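Local coordinates for serine protease inhibitor 4, isoform B (Drosophila melanogaster, PDB 4P0F), which probably inhibits serine and cysteine endopeptidases as a member of the serpin family, and is seen here in its cleaved form, at residues N238-L243 / F355-F360; P214-M219 / E248-T253; G31-F36 / V378-N383; L221-K226 / V267-P272. All blocks are in the same frame, centred on the assembly; numbering follows the deposited sequence.

Contact 1 of 4, residues N238-L243 / F355-F360; sequences NTKTGL and FADHPF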
loop_
_atom_site.group_PDB
_atom_site.type_symbol
_atom_site.label_atom_id
_atom_site.label_comp_id
_atom_site.label_asym_id
_atom_site.label_seq_id
_atom_site.Cartn_x
_atom_site.Cartn_y
_atom_site.Cartn_z
ATOM N N ASN A 238 -16.953 -6.128 -17.190
ATOM C CA ASN A 238 -18.268 -6.045 -17.832
ATOM C C ASN A 238 -19.190 -7.190 -17.419
ATOM O O ASN A 238 -20.406 -7.091 -17.573
ATOM C CB ASN A 238 -18.134 -6.039 -19.360
ATOM C CG ASN A 238 -17.513 -4.762 -19.902
ATOM O OD1 ASN A 238 -17.512 -3.721 -19.249
ATOM N ND2 ASN A 238 -17.001 -4.836 -21.129
ATOM N N THR A 239 -18.612 -8.281 -16.918
ATOM C CA THR A 239 -19.396 -9.441 -16.491
ATOM C C THR A 239 -19.268 -9.649 -14.989
ATOM O O THR A 239 -18.266 -9.287 -14.381
ATOM C CB THR A 239 -18.958 -10.739 -17.196
ATOM O OG1 THR A 239 -17.599 -11.029 -16.849
ATOM C CG2 THR A 239 -19.095 -10.617 -18.711
ATOM N N LYS A 240 -20.287 -10.256 -14.401
ATOM C CA LYS A 240 -20.342 -10.412 -12.958
ATOM C C LYS A 240 -19.215 -11.290 -12.422
ATOM O O LYS A 240 -18.750 -11.092 -11.302
ATOM C CB LYS A 240 -21.708 -10.980 -12.560
ATOM C CG LYS A 240 -22.844 -10.156 -13.141
ATOM C CD LYS A 240 -24.159 -10.360 -12.413
ATOM C CE LYS A 240 -25.167 -9.281 -12.798
ATOM N NZ LYS A 240 -24.681 -7.902 -12.476
ATOM N N THR A 241 -18.765 -12.240 -13.234
ATOM C CA THR A 241 -17.745 -13.195 -12.817
ATOM C C THR A 241 -16.365 -12.842 -13.377
ATOM O O THR A 241 -15.464 -13.678 -13.389
ATOM C CB THR A 241 -18.112 -14.614 -13.280
ATOM O OG1 THR A 241 -18.337 -14.601 -14.694
ATOM C CG2 THR A 241 -19.376 -15.107 -12.584
ATOM N N GLY A 242 -16.203 -11.604 -13.833
ATOM C CA GLY A 242 -15.044 -11.231 -14.628
ATOM C C GLY A 242 -13.802 -10.719 -13.908
ATOM O O GLY A 242 -12.812 -10.398 -14.561
ATOM N N LEU A 243 -13.814 -10.639 -12.582
ATOM C CA LEU A 243 -12.696 -9.982 -11.910
ATOM C C LEU A 243 -11.385 -10.770 -12.054
ATOM O O LEU A 243 -10.356 -10.179 -12.374
ATOM C CB LEU A 243 -13.000 -9.733 -10.430
ATOM C CG LEU A 243 -11.917 -8.943 -9.678
ATOM C CD1 LEU A 243 -11.669 -7.576 -10.295
ATOM C CD2 LEU A 243 -12.283 -8.799 -8.207
ATOM N N PHE A 355 -22.526 0.837 -12.492
ATOM C CA PHE A 355 -23.112 0.253 -11.287
ATOM C C PHE A 355 -22.143 -0.784 -10.758
ATOM O O PHE A 355 -22.027 -1.871 -11.326
ATOM C CB PHE A 355 -24.476 -0.402 -11.567
ATOM C CG PHE A 355 -25.572 0.557 -11.998
ATOM C CD1 PHE A 355 -25.399 1.933 -11.953
ATOM C CD2 PHE A 355 -26.789 0.060 -12.443
ATOM C CE1 PHE A 355 -26.418 2.792 -12.343
ATOM C CE2 PHE A 355 -27.808 0.914 -12.836
ATOM C CZ PHE A 355 -27.622 2.279 -12.789
ATOM N N ALA A 356 -21.439 -0.448 -9.684
ATOM C CA ALA A 356 -20.411 -1.333 -9.135
ATOM C C ALA A 356 -21.047 -2.369 -8.215
ATOM O O ALA A 356 -20.810 -2.389 -6.988
ATOM C CB ALA A 356 -19.361 -0.527 -8.402
ATOM N N ASP A 357 -21.883 -3.213 -8.809
ATOM C CA ASP A 357 -22.693 -4.155 -8.047
ATOM C C ASP A 357 -22.216 -5.584 -8.236
ATOM O O ASP A 357 -22.991 -6.533 -8.106
ATOM C CB ASP A 357 -24.174 -4.033 -8.438
ATOM C CG ASP A 357 -24.438 -4.342 -9.908
ATOM O OD1 ASP A 357 -23.512 -4.729 -10.648
ATOM O OD2 ASP A 357 -25.606 -4.210 -10.324
ATOM N N HIS A 358 -20.938 -5.725 -8.570
ATOM C CA HIS A 358 -20.299 -7.029 -8.627
ATOM C C HIS A 358 -18.806 -6.762 -8.476
ATOM O O HIS A 358 -18.409 -5.598 -8.433
ATOM C CB HIS A 358 -20.673 -7.778 -9.918
ATOM C CG HIS A 358 -20.264 -7.085 -11.180
ATOM N ND1 HIS A 358 -21.156 -6.399 -11.978
ATOM C CD2 HIS A 358 -19.067 -7.003 -11.805
ATOM C CE1 HIS A 358 -20.521 -5.914 -13.029
ATOM N NE2 HIS A 358 -19.251 -6.267 -12.948
ATOM N N PRO A 359 -17.979 -7.816 -8.342
ATOM C CA PRO A 359 -16.592 -7.564 -7.923
ATOM C C PRO A 359 -15.794 -6.625 -8.828
ATOM O O PRO A 359 -15.901 -6.682 -10.061
ATOM C CB PRO A 359 -15.981 -8.970 -7.916
ATOM C CG PRO A 359 -17.130 -9.840 -7.539
ATOM C CD PRO A 359 -18.302 -9.254 -8.290
ATOM N N PHE A 360 -14.999 -5.765 -8.195
ATOM C CA PHE A 360 -14.226 -4.755 -8.901
ATOM C C PHE A 360 -12.898 -4.491 -8.213
ATOM O O PHE A 360 -12.665 -4.927 -7.074
ATOM C CB PHE A 360 -15.023 -3.446 -9.040
ATOM C CG PHE A 360 -15.424 -2.806 -7.728
ATOM C CD1 PHE A 360 -14.585 -1.898 -7.088
ATOM C CD2 PHE A 360 -16.653 -3.086 -7.158
ATOM C CE1 PHE A 360 -14.968 -1.305 -5.897
ATOM C CE2 PHE A 360 -17.035 -2.496 -5.972
ATOM C CZ PHE A 360 -16.189 -1.605 -5.342
HETATM O O HOH W 1 -16.743 -8.886 -11.449
#
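The imidazole of His358 lies flat against the backbone of Lys240, whose CA sits 4.0 Å from the ring centroid and 21° off the normal, a CH-pi contact. CG of His358 stands between its backbone N and carbonyl carbon, and chi2 of -103° turns one ring face to Lys240 CA and Thr239 C. The Lys240 side chain runs at about a right angle to His358, and its NZ forms a long salt bridge to Asp357 OD1 at 3.8 Å. The same OD1 accepts from His358 ND1 at 3.2 Å, 30° out of the ring plane, while NE2 bonds to Pro237 O. Beyond the ring, Leu243 CD2 packs on Pro359 CB at 3.7 Å, and a water lies within hydrogen-bonding distance of both Lys240 O and Pro359 O. A leucine in place of His358 would probably leave Pro237 O and Asp357 OD1 without their imidazole partner. With both ring nitrogens facing oxygens, the imidazole is likely to be drawn toward its protonated form, though Lys240 NZ would oppose this.

Contact 2 of 4, residues P214-M219 / E248-T253; sequences PALDAM and EKLRLT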
loop_
_atom_site.group_PDB
_atom_site.type_symbol
_atom_site.label_atom_id
_atom_site.label_comp_id
_atom_site.label_asym_id
_atom_site.label_seq_id
_atom_site.Cartn_x
_atom_site.Cartn_y
_atom_site.Cartn_z
ATOM N N PRO A 214 -12.527 -1.773 -23.765
ATOM C CA PRO A 214 -12.991 -3.009 -24.400
ATOM C C PRO A 214 -11.920 -4.082 -24.588
ATOM O O PRO A 214 -12.293 -5.246 -24.704
ATOM C CB PRO A 214 -13.512 -2.531 -25.762
ATOM C CG PRO A 214 -12.816 -1.262 -26.025
ATOM C CD PRO A 214 -12.615 -0.620 -24.678
ATOM N N ALA A 215 -10.636 -3.722 -24.619
ATOM C CA ALA A 215 -9.587 -4.739 -24.735
ATOM C C ALA A 215 -9.367 -5.439 -23.380
ATOM O O ALA A 215 -8.856 -6.556 -23.329
ATOM C CB ALA A 215 -8.276 -4.123 -25.251
ATOM N N LEU A 216 -9.779 -4.781 -22.304
ATOM C CA LEU A 216 -9.806 -5.379 -20.967
ATOM C C LEU A 216 -11.187 -5.937 -20.580
ATOM O O LEU A 216 -11.344 -6.465 -19.481
ATOM C CB LEU A 216 -9.400 -4.345 -19.915
ATOM C CG LEU A 216 -7.968 -3.820 -19.913
ATOM C CD1 LEU A 216 -7.837 -2.672 -18.926
ATOM C CD2 LEU A 216 -6.993 -4.934 -19.574
ATOM N N ASP A 217 -12.174 -5.808 -21.470
ATOM C CA ASP A 217 -13.573 -6.158 -21.177
ATOM C C ASP A 217 -14.021 -5.522 -19.868
ATOM O O ASP A 217 -14.626 -6.177 -19.003
ATOM C CB ASP A 217 -13.778 -7.673 -21.109
ATOM C CG ASP A 217 -15.248 -8.076 -21.243
ATOM O OD1 ASP A 217 -16.000 -7.417 -22.003
ATOM O OD2 ASP A 217 -15.653 -9.064 -20.595
ATOM N N ALA A 218 -13.735 -4.234 -19.736
ATOM C CA ALA A 218 -14.045 -3.515 -18.513
ATOM C C ALA A 218 -14.409 -2.063 -18.792
ATOM O O ALA A 218 -14.360 -1.598 -19.933
ATOM C CB ALA A 218 -12.871 -3.585 -17.562
ATOM N N MET A 219 -14.806 -1.365 -17.735
ATOM C CA MET A 219 -15.004 0.073 -17.788
ATOM C C MET A 219 -14.372 0.664 -16.550
ATOM O O MET A 219 -14.191 -0.030 -15.545
ATOM C CB MET A 219 -16.492 0.430 -17.869
ATOM C CG MET A 219 -17.206 -0.154 -19.063
ATOM S SD MET A 219 -18.993 0.113 -19.031
ATOM C CE MET A 219 -19.422 -0.779 -20.525
ATOM N N GLU A 248 -5.856 -10.604 -14.335
ATOM C CA GLU A 248 -4.817 -11.163 -15.194
ATOM C C GLU A 248 -4.482 -10.235 -16.355
ATOM O O GLU A 248 -3.314 -10.081 -16.720
ATOM C CB GLU A 248 -5.249 -12.527 -15.734
ATOM C CG GLU A 248 -5.307 -13.622 -14.682
ATOM C CD GLU A 248 -6.008 -14.880 -15.176
ATOM O OE1 GLU A 248 -6.271 -14.983 -16.393
ATOM O OE2 GLU A 248 -6.299 -15.763 -14.344
ATOM N N LYS A 249 -5.506 -9.626 -16.940
ATOM C CA LYS A 249 -5.316 -8.742 -18.087
ATOM C C LYS A 249 -4.699 -7.394 -17.734
ATOM O O LYS A 249 -4.102 -6.750 -18.591
ATOM C CB LYS A 249 -6.638 -8.507 -18.803
ATOM C CG LYS A 249 -7.162 -9.722 -19.538
ATOM C CD LYS A 249 -8.469 -9.414 -20.241
ATOM C CE LYS A 249 -9.253 -10.685 -20.539
ATOM N NZ LYS A 249 -10.688 -10.415 -20.841
ATOM N N LEU A 250 -4.839 -6.952 -16.488
ATOM C CA LEU A 250 -4.230 -5.686 -16.094
ATOM C C LEU A 250 -2.710 -5.725 -16.278
ATOM O O LEU A 250 -2.079 -4.690 -16.478
ATOM C CB LEU A 250 -4.590 -5.340 -14.642
ATOM C CG LEU A 250 -6.014 -4.829 -14.418
ATOM C CD1 LEU A 250 -6.301 -4.706 -12.928
ATOM C CD2 LEU A 250 -6.250 -3.500 -15.116
ATOM N N ARG A 251 -2.132 -6.924 -16.241
ATOM C CA ARG A 251 -0.708 -7.125 -16.452
ATOM C C ARG A 251 -0.281 -6.749 -17.866
ATOM O O ARG A 251 0.898 -6.496 -18.114
ATOM C CB ARG A 251 -0.329 -8.589 -16.205
ATOM C CG ARG A 251 -0.793 -9.155 -14.874
ATOM C CD ARG A 251 -0.608 -10.662 -14.855
ATOM N NE ARG A 251 -0.564 -11.197 -13.499
ATOM C CZ ARG A 251 -0.271 -12.460 -13.204
ATOM N NH1 ARG A 251 0.008 -13.325 -14.171
ATOM N NH2 ARG A 251 -0.253 -12.858 -11.939
ATOM N N LEU A 252 -1.245 -6.746 -18.783
ATOM C CA LEU A 252 -0.989 -6.485 -20.195
ATOM C C LEU A 252 -0.990 -4.997 -20.510
ATOM O O LEU A 252 -0.638 -4.603 -21.620
ATOM C CB LEU A 252 -2.037 -7.178 -21.076
ATOM C CG LEU A 252 -2.192 -8.694 -20.955
ATOM C CD1 LEU A 252 -3.404 -9.166 -21.743
ATOM C CD2 LEU A 252 -0.964 -9.399 -21.434
ATOM N N THR A 253 -1.376 -4.176 -19.546
ATOM C CA THR A 253 -1.438 -2.739 -19.770
ATOM C C THR A 253 -0.747 -2.031 -18.605
ATOM O O THR A 253 -0.008 -2.665 -17.845
ATOM C CB THR A 253 -2.895 -2.262 -19.954
ATOM O OG1 THR A 253 -2.916 -0.906 -20.427
ATOM C CG2 THR A 253 -3.685 -2.387 -18.672
HETATM O O HOH W 2 -9.988 -9.177 -23.196
HETATM O O HOH W 3 -11.044 -8.979 -18.336
#
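Leu216 reaches helix 243-249 and the residues that follow with both of its methyls. CD2 lies 3.6 Å from Lys249 O and touches Lys249 CB as well, while CD1 meets Leu250 CD2 and Thr253 CG2, each at 4.2 Å. Leu216 and Lys249 lie alongside with their tips pointing opposite ways, so the leucine tip rests at the base of the lysine and the lysine tip returns over the 214-217 turn. The Lys249 chain is stretched out, and its ammonium is tied to that turn through water. One water accepts from Lys249 NZ at 2.8 Å and donates to Ala215 O; a second accepts from the same NZ and donates to Leu216 O at 2.8 Å. The amine thus bridges two successive carbonyls of the turn without touching either. Asp217 OD2 stays 5.2 Å from Lys249 NZ, a distance at which the opposite charges would probably attract only weakly, and OD1 is held by Asn238 ND2. Further out, Leu246 of the helix also packs on Leu216, and Lys249 O accepts from Leu252 N. Asp217 has left-handed helical torsions, and with Ala218 it faces Leu213. This is a G1 beta bulge in the hairpin of strands 197-213 and 218-224, with Leu216 of the turn packed against helix 243-249.

Contact 3 of 4, residues G31-F36 / V378-N383; sequences GENIVF and VRLEEN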
loop_
_atom_site.group_PDB
_atom_site.type_symbol
_atom_site.label_atom_id
_atom_site.label_comp_id
_atom_site.label_asym_id
_atom_site.label_seq_id
_atom_site.Cartn_x
_atom_site.Cartn_y
_atom_site.Cartn_z
ATOM N N GLY A 31 -10.169 -15.263 -2.162
ATOM C CA GLY A 31 -11.551 -14.866 -1.938
ATOM C C GLY A 31 -11.734 -13.681 -1.008
ATOM O O GLY A 31 -12.826 -13.474 -0.473
ATOM N N GLU A 32 -10.675 -12.894 -0.833
ATOM C CA GLU A 32 -10.651 -11.830 0.167
ATOM C C GLU A 32 -10.649 -10.443 -0.446
ATOM O O GLU A 32 -10.104 -10.231 -1.533
ATOM C CB GLU A 32 -9.416 -11.978 1.060
ATOM C CG GLU A 32 -9.492 -13.168 2.003
ATOM C CD GLU A 32 -8.297 -13.255 2.937
ATOM O OE1 GLU A 32 -7.701 -12.202 3.244
ATOM O OE2 GLU A 32 -7.955 -14.378 3.363
ATOM N N ASN A 33 -11.235 -9.492 0.275
ATOM C CA ASN A 33 -11.163 -8.092 -0.116
ATOM C C ASN A 33 -9.807 -7.497 0.212
ATOM O O ASN A 33 -9.622 -6.836 1.226
ATOM C CB ASN A 33 -12.260 -7.287 0.563
ATOM C CG ASN A 33 -13.643 -7.682 0.088
ATOM O OD1 ASN A 33 -13.790 -8.410 -0.890
ATOM N ND2 ASN A 33 -14.666 -7.213 0.787
ATOM N N ILE A 34 -8.860 -7.723 -0.676
ATOM C CA ILE A 34 -7.513 -7.236 -0.483
ATOM C C ILE A 34 -7.471 -5.713 -0.501
ATOM O O ILE A 34 -8.114 -5.082 -1.327
ATOM C CB ILE A 34 -6.595 -7.814 -1.578
ATOM C CG1 ILE A 34 -6.515 -9.336 -1.415
ATOM C CG2 ILE A 34 -5.200 -7.188 -1.527
ATOM C CD1 ILE A 34 -5.858 -10.049 -2.573
ATOM N N VAL A 35 -6.723 -5.124 0.427
ATOM C CA VAL A 35 -6.367 -3.714 0.331
ATOM C C VAL A 35 -4.949 -3.578 0.837
ATOM O O VAL A 35 -4.581 -4.225 1.808
ATOM C CB VAL A 35 -7.335 -2.782 1.118
ATOM C CG1 VAL A 35 -7.450 -3.180 2.586
ATOM C CG2 VAL A 35 -6.905 -1.324 0.984
ATOM N N PHE A 36 -4.146 -2.779 0.150
ATOM C CA PHE A 36 -2.763 -2.572 0.553
ATOM C C PHE A 36 -2.253 -1.259 -0.012
ATOM O O PHE A 36 -2.860 -0.682 -0.916
ATOM C CB PHE A 36 -1.869 -3.753 0.113
ATOM C CG PHE A 36 -1.612 -3.841 -1.386
ATOM C CD1 PHE A 36 -2.564 -4.348 -2.244
ATOM C CD2 PHE A 36 -0.384 -3.465 -1.910
ATOM C CE1 PHE A 36 -2.310 -4.449 -3.612
ATOM C CE2 PHE A 36 -0.127 -3.557 -3.271
ATOM C CZ PHE A 36 -1.094 -4.048 -4.120
ATOM N N VAL A 378 -14.462 -8.225 -3.513
ATOM C CA VAL A 378 -14.837 -9.516 -4.073
ATOM C C VAL A 378 -16.079 -10.077 -3.399
ATOM O O VAL A 378 -16.923 -10.688 -4.045
ATOM C CB VAL A 378 -13.681 -10.526 -3.941
ATOM C CG1 VAL A 378 -14.078 -11.887 -4.489
ATOM C CG2 VAL A 378 -12.447 -10.004 -4.669
ATOM N N ARG A 379 -16.168 -9.882 -2.095
ATOM C CA ARG A 379 -17.289 -10.383 -1.316
ATOM C C ARG A 379 -17.784 -9.290 -0.404
ATOM O O ARG A 379 -16.998 -8.676 0.302
ATOM C CB ARG A 379 -16.880 -11.602 -0.484
ATOM C CG ARG A 379 -16.404 -12.791 -1.296
ATOM C CD ARG A 379 -16.032 -13.957 -0.391
ATOM N NE ARG A 379 -15.473 -15.076 -1.144
ATOM C CZ ARG A 379 -15.179 -16.262 -0.620
ATOM N NH1 ARG A 379 -15.392 -16.498 0.669
ATOM N NH2 ARG A 379 -14.674 -17.219 -1.388
ATOM N N LEU A 380 -19.089 -9.043 -0.415
ATOM C CA LEU A 380 -19.679 -8.124 0.541
ATOM C C LEU A 380 -20.841 -8.797 1.237
ATOM O O LEU A 380 -21.480 -9.681 0.676
ATOM C CB LEU A 380 -20.149 -6.844 -0.143
ATOM C CG LEU A 380 -19.068 -5.929 -0.706
ATOM C CD1 LEU A 380 -19.717 -4.773 -1.451
ATOM C CD2 LEU A 380 -18.163 -5.410 0.405
ATOM N N GLU A 381 -21.086 -8.391 2.475
ATOM C CA GLU A 381 -22.297 -8.773 3.186
ATOM C C GLU A 381 -22.712 -7.641 4.109
ATOM O O GLU A 381 -21.870 -6.874 4.585
ATOM C CB GLU A 381 -22.089 -10.059 3.991
ATOM C CG GLU A 381 -22.196 -11.344 3.173
ATOM C CD GLU A 381 -20.857 -11.852 2.652
ATOM O OE1 GLU A 381 -19.824 -11.659 3.331
ATOM O OE2 GLU A 381 -20.843 -12.457 1.557
ATOM N N GLU A 382 -24.015 -7.521 4.329
ATOM C CA GLU A 382 -24.532 -6.732 5.432
ATOM C C GLU A 382 -24.478 -7.633 6.652
ATOM O O GLU A 382 -25.084 -8.701 6.654
ATOM C CB GLU A 382 -25.965 -6.257 5.168
ATOM C CG GLU A 382 -26.074 -4.951 4.398
ATOM C CD GLU A 382 -27.517 -4.580 4.073
ATOM O OE1 GLU A 382 -28.433 -5.319 4.490
ATOM O OE2 GLU A 382 -27.736 -3.548 3.398
ATOM N N ASN A 383 -23.721 -7.243 7.668
ATOM C CA ASN A 383 -23.675 -8.041 8.879
ATOM C C ASN A 383 -24.990 -7.901 9.631
ATOM O O ASN A 383 -25.464 -6.789 9.866
ATOM C CB ASN A 383 -22.503 -7.633 9.769
ATOM C CG ASN A 383 -22.306 -8.579 10.936
ATOM O OD1 ASN A 383 -22.780 -9.716 10.914
ATOM N ND2 ASN A 383 -21.610 -8.112 11.966
#
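Asn33 sits at the centre of an inverse gamma turn, where its CA comes 5.6 Å from that of Val378. Its side chain carries the contact, the carboxamide serving the backbone opposite with both ends. OD1 accepts twice: from Arg379 N at 3.0 Å, in the carbonyl plane and on a lone pair, and from Val378 N at 2.7 Å, which lies 39° above that plane. ND2 donates to Arg379 O at 2.8 Å, so the amide can hardly rotate. The grip lies just past the antiparallel pairing of strand 35-36 with strand 370-377, where Ile34 and Phe36 bond to Ser376 and Trp374, and it ties the chain leaving the last strand of the serpin fold to the segment near the N-terminus. A leucine at Asn33 would probably leave Val378 N, Arg379 N and Arg379 O without these partners and loosen the hold of residues 31-33 on residues 378-379. Alongside, Gly31 O lies over one face of the Arg379 guanidinium, 3.2 Å from CD, without a hydrogen bond to NE. Val378 CG2, anti to its own carbonyl carbon, approaches Glu32 O at 3.9 Å.

Contact 4 of 4, residues L221-K226 / V267-P272; sequences LELPYK and VALKLP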
loop_
_atom_site.group_PDB
_atom_site.type_symbol
_atom_site.label_atom_id
_atom_site.label_comp_id
_atom_site.label_asym_id
_atom_site.label_seq_id
_atom_site.Cartn_x
_atom_site.Cartn_y
_atom_site.Cartn_z
ATOM N N LEU A 221 -13.837 4.399 -13.991
ATOM C CA LEU A 221 -14.355 5.675 -13.534
ATOM C C LEU A 221 -13.391 6.206 -12.485
ATOM O O LEU A 221 -12.814 5.431 -11.711
ATOM C CB LEU A 221 -15.779 5.515 -12.951
ATOM C CG LEU A 221 -16.635 6.762 -12.725
ATOM C CD1 LEU A 221 -17.147 7.305 -14.043
ATOM C CD2 LEU A 221 -17.799 6.435 -11.804
ATOM N N GLU A 222 -13.176 7.515 -12.497
ATOM C CA GLU A 222 -12.383 8.176 -11.471
ATOM C C GLU A 222 -13.239 9.154 -10.676
ATOM O O GLU A 222 -13.928 9.994 -11.250
ATOM C CB GLU A 222 -11.208 8.919 -12.088
ATOM C CG GLU A 222 -9.885 8.390 -11.643
ATOM C CD GLU A 222 -8.719 9.103 -12.287
ATOM O OE1 GLU A 222 -8.869 10.278 -12.703
ATOM O OE2 GLU A 222 -7.656 8.472 -12.371
ATOM N N LEU A 223 -13.172 9.031 -9.358
ATOM C CA LEU A 223 -13.892 9.900 -8.444
ATOM C C LEU A 223 -12.884 10.802 -7.735
ATOM O O LEU A 223 -12.087 10.318 -6.927
ATOM C CB LEU A 223 -14.683 9.072 -7.434
ATOM C CG LEU A 223 -15.646 8.028 -8.007
ATOM C CD1 LEU A 223 -16.374 7.290 -6.897
ATOM C CD2 LEU A 223 -16.645 8.677 -8.955
ATOM N N PRO A 224 -12.898 12.109 -8.040
ATOM C CA PRO A 224 -11.889 12.998 -7.457
ATOM C C PRO A 224 -12.199 13.428 -6.027
ATOM O O PRO A 224 -13.355 13.509 -5.637
ATOM C CB PRO A 224 -11.904 14.203 -8.403
ATOM C CG PRO A 224 -13.286 14.232 -8.936
ATOM C CD PRO A 224 -13.701 12.792 -9.067
ATOM N N TYR A 225 -11.146 13.697 -5.258
ATOM C CA TYR A 225 -11.267 14.286 -3.924
ATOM C C TYR A 225 -11.031 15.791 -4.006
ATOM O O TYR A 225 -10.183 16.242 -4.770
ATOM C CB TYR A 225 -10.256 13.635 -2.963
ATOM C CG TYR A 225 -10.507 12.162 -2.802
ATOM C CD1 TYR A 225 -11.497 11.707 -1.949
ATOM C CD2 TYR A 225 -9.774 11.230 -3.515
ATOM C CE1 TYR A 225 -11.759 10.363 -1.814
ATOM C CE2 TYR A 225 -10.021 9.872 -3.384
ATOM C CZ TYR A 225 -11.013 9.452 -2.521
ATOM O OH TYR A 225 -11.281 8.119 -2.385
ATOM N N LYS A 226 -11.765 16.574 -3.225
ATOM C CA LYS A 226 -11.625 18.023 -3.305
ATOM C C LYS A 226 -10.274 18.454 -2.737
ATOM O O LYS A 226 -9.675 17.744 -1.927
ATOM C CB LYS A 226 -12.773 18.737 -2.580
ATOM C CG LYS A 226 -13.015 18.288 -1.160
ATOM C CD LYS A 226 -14.219 19.000 -0.546
ATOM C CE LYS A 226 -13.916 20.449 -0.216
ATOM N NZ LYS A 226 -14.615 20.892 1.024
ATOM N N VAL A 267 -22.334 10.449 -15.915
ATOM C CA VAL A 267 -22.442 9.069 -15.465
ATOM C C VAL A 267 -23.460 8.939 -14.338
ATOM O O VAL A 267 -23.532 9.802 -13.472
ATOM C CB VAL A 267 -21.079 8.538 -14.977
ATOM C CG1 VAL A 267 -21.213 7.148 -14.362
ATOM C CG2 VAL A 267 -20.094 8.512 -16.130
ATOM N N ALA A 268 -24.255 7.874 -14.392
ATOM C CA ALA A 268 -25.105 7.465 -13.279
ATOM C C ALA A 268 -24.349 6.384 -12.528
ATOM O O ALA A 268 -24.188 5.258 -13.013
ATOM C CB ALA A 268 -26.452 6.960 -13.761
ATOM N N LEU A 269 -23.851 6.759 -11.360
ATOM C CA LEU A 269 -22.982 5.912 -10.560
ATOM C C LEU A 269 -23.731 5.243 -9.425
ATOM O O LEU A 269 -24.526 5.893 -8.742
ATOM C CB LEU A 269 -21.838 6.754 -9.992
ATOM C CG LEU A 269 -20.938 6.117 -8.933
ATOM C CD1 LEU A 269 -20.169 4.930 -9.509
ATOM C CD2 LEU A 269 -19.988 7.172 -8.377
ATOM N N LYS A 270 -23.479 3.949 -9.222
ATOM C CA LYS A 270 -23.865 3.285 -7.978
ATOM C C LYS A 270 -22.636 2.597 -7.407
ATOM O O LYS A 270 -21.964 1.835 -8.092
ATOM C CB LYS A 270 -25.012 2.286 -8.182
ATOM C CG LYS A 270 -26.342 2.942 -8.510
ATOM C CD LYS A 270 -27.401 1.907 -8.842
ATOM C CE LYS A 270 -28.748 2.294 -8.265
ATOM N NZ LYS A 270 -29.281 3.571 -8.813
ATOM N N LEU A 271 -22.346 2.885 -6.144
ATOM C CA LEU A 271 -21.137 2.396 -5.485
ATOM C C LEU A 271 -21.480 1.894 -4.092
ATOM O O LEU A 271 -22.185 2.579 -3.364
ATOM C CB LEU A 271 -20.097 3.512 -5.393
ATOM C CG LEU A 271 -18.724 3.143 -4.842
ATOM C CD1 LEU A 271 -18.006 2.223 -5.818
ATOM C CD2 LEU A 271 -17.925 4.404 -4.619
ATOM N N PRO A 272 -20.988 0.706 -3.711
ATOM C CA PRO A 272 -21.266 0.260 -2.338
ATOM C C PRO A 272 -20.586 1.136 -1.299
ATOM O O PRO A 272 -19.475 1.623 -1.519
ATOM C CB PRO A 272 -20.688 -1.164 -2.289
ATOM C CG PRO A 272 -20.417 -1.549 -3.716
ATOM C CD PRO A 272 -20.186 -0.277 -4.461
#
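Two faces of the serpin beta structure meet where strand 218-224 lies across strand 263-281, and the interface is built of aliphatic side chains alone. The segments 221-224 and 267-272 run at 80° to each other with their axes 10.6 Å apart, too far for backbone pairing, and the distance is spanned by Leu221 and Leu223 from one side and by Val267, Leu269 and Leu271 from the other. Leu221 forks between two partners. Its CD1 meets Val267 CG2 tip to tip at 3.8 Å, and its CD2 presses on Leu269 CD1 at 3.6 Å, the two leucines crossing obliquely. Both methyls of Leu223 touch Leu269 CD2, the closer being Leu223 CD2 at 3.7 Å, and Leu223 CD1 also reaches Leu271 CD2 at 4.0 Å. Leu269 is therefore shared: its CD1 meets Leu221, while its CD2 touches both leucines opposite. Phe208 touches both Leu221 and Leu223, Phe179 packs on Leu269, and Ile234 on Leu271, which extends the apolar layer in several directions. Strand 197-213 pairs with both strands described here and so links the two faces at their margin. The near-perpendicular strands and methyls meeting largely tip to tip are those of orthogonal beta-sheet packing, here between what serpin nomenclature calls sheets B and C.

Contact 1 lies in the midst of the others, its centre 13 Å from those of contacts 2 and 3 and 16 Å from that of contact 4. It meets contact 2 through Asn238 ND2, 2.9 Å from Asp217 OD1, contact 3 where Leu243 CD2 packs on Val378 CG2, and contact 4 through a probable hydrogen bond from Ala356 N to Lys270 O. Contacts 2 and 4 adjoin on strand 218-224 with centres about 20 Å apart, while Leu380 CD1 of contact 3 touches Pro272 CB of contact 4. None of the four includes strand 328-341, which in this cleaved serpin lies between strands 161-174 and 311-324, consistent with an inserted reactive-centre loop.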